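Local structure of oxidoreductase, putative (Neosartorya fumigata, 6SLE) at residues S5-G10 against D53-S58. The protein probably acts as an NADP-dependent oxidoreductase of the 3-hydroxyisobutyrate dehydrogenase and reductive aminase type, binding its cofactor on a Rossmann domain. Sequence-based numbering, arbitrary orientation.
Sequences SIFGLG and DGINAS. With NAP (NADP nicotinamide-adenine-dinucleotide phosphate), chain I.
The Ser5 hydroxyl faces the backbone of helix 51-55: OG lies 2.4 Å from Gly54 O, a hydrogen bond whose length is doubtfully short in this model. With OG anti to the backbone N (chi1 176°), the hydroxyl swings across to that carbonyl. Gly54 has no side chain to stand between helix and strand, which is consistent with their close approach. Ala57 CB packs 3.8 Å from Ser5 OG, and Ser58 CB lies at the same distance from Ser5 CB, so small side chains fill this end. The Ser58 hydroxyl itself turns to Ser3 OG. Two residues along the strand, the Phe7 ring reaches over to Ile55, whose CD1 sits obliquely 3.4 Å from Phe7 CZ; the two side chains cross at about a right angle. Ile61 of strand 60-63 and Leu75 of helix 68-75 pack against both. The outer side of segment 53-58 looks quite different: Asp53 on the helix and Asn56 in the loop after it are exposed, and Asn56 points away from the strand. Beyond Phe7 the chain turns to the cofactor, with Leu9 N 3.1 Å from NADP O3B. Strand 3-7 running into Gly8 and Gly10 fits the GxGxxG dinucleotide-binding turn of a Rossmann fold.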
loop_
_atom_site.group_PDB
_atom_site.type_symbol
_atom_site.label_atom_id
_atom_site.label_comp_id
_atom_site.label_asym_id
_atom_site.label_seq_id
_atom_site.Cartn_x
_atom_site.Cartn_y
_atom_site.Cartn_z
ATOM N N SER A 5 -21.964 13.180 -24.874
ATOM C CA SER A 5 -21.482 12.242 -25.924
ATOM C C SER A 5 -20.187 11.577 -25.458
ATOM O O SER A 5 -19.161 12.269 -25.351
ATOM C CB SER A 5 -21.283 12.925 -27.247
ATOM O OG SER A 5 -20.734 12.004 -28.177
ATOM N N ILE A 6 -20.229 10.267 -25.226
ATOM C CA ILE A 6 -19.081 9.483 -24.692
ATOM C C ILE A 6 -18.288 8.887 -25.858
ATOM O O ILE A 6 -18.876 8.643 -26.917
ATOM C CB ILE A 6 -19.574 8.385 -23.742
ATOM C CG1 ILE A 6 -20.766 8.809 -22.869
ATOM C CG2 ILE A 6 -18.391 7.857 -22.934
ATOM C CD1 ILE A 6 -20.592 10.122 -22.160
ATOM N N PHE A 7 -16.980 8.693 -25.655
ATOM C CA PHE A 7 -16.038 7.926 -26.516
ATOM C C PHE A 7 -15.338 6.874 -25.651
ATOM O O PHE A 7 -14.782 7.243 -24.595
ATOM C CB PHE A 7 -14.966 8.827 -27.096
ATOM C CG PHE A 7 -15.418 9.736 -28.195
ATOM C CD1 PHE A 7 -16.274 10.780 -27.946
ATOM C CD2 PHE A 7 -14.899 9.581 -29.477
ATOM C CE1 PHE A 7 -16.649 11.630 -28.980
ATOM C CE2 PHE A 7 -15.286 10.427 -30.507
ATOM C CZ PHE A 7 -16.169 11.450 -30.258
ATOM N N GLY A 8 -15.370 5.616 -26.079
ATOM C CA GLY A 8 -14.714 4.477 -25.405
ATOM C C GLY A 8 -15.685 3.735 -24.511
ATOM O O GLY A 8 -16.129 4.331 -23.521
ATOM N N LEU A 9 -16.005 2.482 -24.842
ATOM C CA LEU A 9 -17.060 1.697 -24.155
ATOM C C LEU A 9 -16.431 0.428 -23.576
ATOM O O LEU A 9 -17.008 -0.665 -23.742
ATOM C CB LEU A 9 -18.188 1.418 -25.149
ATOM C CG LEU A 9 -19.045 2.645 -25.466
ATOM C CD1 LEU A 9 -19.742 2.504 -26.806
ATOM C CD2 LEU A 9 -20.057 2.890 -24.372
ATOM N N GLY A 10 -15.308 0.593 -22.867
ATOM C CA GLY A 10 -14.744 -0.491 -22.050
ATOM C C GLY A 10 -15.505 -0.621 -20.741
ATOM O O GLY A 10 -16.618 -0.116 -20.661
ATOM N N ASP A 53 -19.665 12.345 -35.865
ATOM C CA ASP A 53 -21.105 12.240 -35.500
ATOM C C ASP A 53 -21.242 12.235 -33.969
ATOM O O ASP A 53 -22.287 12.707 -33.471
ATOM C CB ASP A 53 -21.741 11.000 -36.147
ATOM C CG ASP A 53 -21.802 11.058 -37.669
ATOM O OD1 ASP A 53 -22.066 12.156 -38.208
ATOM O OD2 ASP A 53 -21.577 10.014 -38.316
ATOM N N GLY A 54 -20.231 11.733 -33.253
ATOM C CA GLY A 54 -20.191 11.725 -31.780
ATOM C C GLY A 54 -19.683 13.050 -31.216
ATOM O O GLY A 54 -20.032 13.383 -30.064
ATOM N N ILE A 55 -18.879 13.784 -31.992
ATOM C CA ILE A 55 -18.395 15.146 -31.623
ATOM C C ILE A 55 -19.564 16.135 -31.749
ATOM O O ILE A 55 -19.685 17.004 -30.857
ATOM C CB ILE A 55 -17.169 15.551 -32.479
ATOM C CG1 ILE A 55 -15.929 14.720 -32.109
ATOM C CG2 ILE A 55 -16.886 17.056 -32.393
ATOM C CD1 ILE A 55 -15.566 14.760 -30.639
ATOM N N ASN A 56 -20.405 15.977 -32.778
ATOM C CA ASN A 56 -21.556 16.873 -33.091
ATOM C C ASN A 56 -22.799 16.463 -32.280
ATOM O O ASN A 56 -23.810 17.225 -32.285
ATOM C CB ASN A 56 -21.850 16.887 -34.595
ATOM C CG ASN A 56 -20.779 17.602 -35.385
ATOM O OD1 ASN A 56 -20.395 17.145 -36.454
ATOM N ND2 ASN A 56 -20.277 18.709 -34.869
ATOM N N ALA A 57 -22.741 15.313 -31.604
ATOM C CA ALA A 57 -23.850 14.766 -30.792
ATOM C C ALA A 57 -24.141 15.685 -29.604
ATOM O O ALA A 57 -25.316 15.757 -29.199
ATOM C CB ALA A 57 -23.497 13.378 -30.328
ATOM N N SER A 58 -23.110 16.345 -29.056
ATOM C CA SER A 58 -23.183 17.110 -27.784
ATOM C C SER A 58 -22.030 18.115 -27.692
ATOM O O SER A 58 -21.090 18.021 -28.513
ATOM C CB SER A 58 -23.173 16.150 -26.624
ATOM O OG SER A 58 -23.785 16.726 -25.475
HETATM P PA NAP I . -10.412 -1.527 -21.140
HETATM O O1A NAP I . -11.020 -2.718 -20.292
HETATM O O2A NAP I . -9.244 -1.972 -21.995
HETATM O O5B NAP I . -11.330 -0.608 -22.075
HETATM C C5B NAP I . -10.769 -0.499 -23.343
HETATM C C4B NAP I . -11.301 0.744 -24.023
HETATM O O4B NAP I . -10.222 1.423 -24.725
HETATM C C3B NAP I . -12.277 0.403 -25.114
HETATM O O3B NAP I . -13.012 1.636 -25.258
HETATM C C2B NAP I . -11.354 0.197 -26.273
HETATM O O2B NAP I . -11.973 0.059 -27.534
HETATM C C1B NAP I . -10.513 1.455 -26.144
HETATM N N9A NAP I . -9.322 1.487 -27.059
HETATM C C8A NAP I . -8.213 0.701 -27.050
HETATM N N7A NAP I . -7.347 1.034 -28.047
HETATM C C5A NAP I . -7.901 2.085 -28.682
HETATM C C6A NAP I . -7.534 2.912 -29.842
HETATM N N6A NAP I . -6.341 2.652 -30.478
HETATM N N1A NAP I . -8.412 3.898 -30.225
HETATM C C2A NAP I . -9.577 4.128 -29.583
HETATM N N3A NAP I . -9.980 3.368 -28.539
HETATM C C4A NAP I . -9.198 2.365 -28.063
HETATM O O3 NAP I . -10.208 -0.228 -20.185
HETATM P PN NAP I . -11.268 0.382 -19.097
HETATM O O1N NAP I . -11.059 -0.517 -17.862
HETATM O O2N NAP I . -12.521 0.926 -19.774
HETATM O O5D NAP I . -10.490 1.731 -18.672
HETATM C C5D NAP I . -10.536 2.839 -19.566
HETATM C C4D NAP I . -9.889 4.052 -18.907
HETATM O O4D NAP I . -10.370 4.293 -17.561
HETATM C C3D NAP I . -8.394 3.729 -18.809
HETATM O O3D NAP I . -7.564 4.923 -18.970
HETATM C C2D NAP I . -8.316 3.151 -17.424
HETATM O O2D NAP I . -6.956 3.340 -17.167
HETATM C C1D NAP I . -9.255 4.061 -16.652
HETATM N N1N NAP I . -9.625 3.566 -15.316
HETATM C C2N NAP I . -10.164 2.312 -15.131
HETATM C C3N NAP I . -10.519 1.853 -13.843
HETATM C C7N NAP I . -11.086 0.485 -13.609
HETATM O O7N NAP I . -10.948 -0.068 -12.510
HETATM N N7N NAP I . -11.721 -0.127 -14.614
HETATM C C4N NAP I . -10.304 2.692 -12.742
HETATM C C5N NAP I . -9.779 3.976 -12.943
HETATM C C6N NAP I . -9.439 4.394 -14.254
HETATM P P2B NAP I . -12.350 -1.456 -27.944
HETATM O O1X NAP I . -11.266 -2.268 -27.212
HETATM O O2X NAP I . -13.833 -1.365 -27.399
HETATM O O3X NAP I . -12.154 -1.676 -29.440
#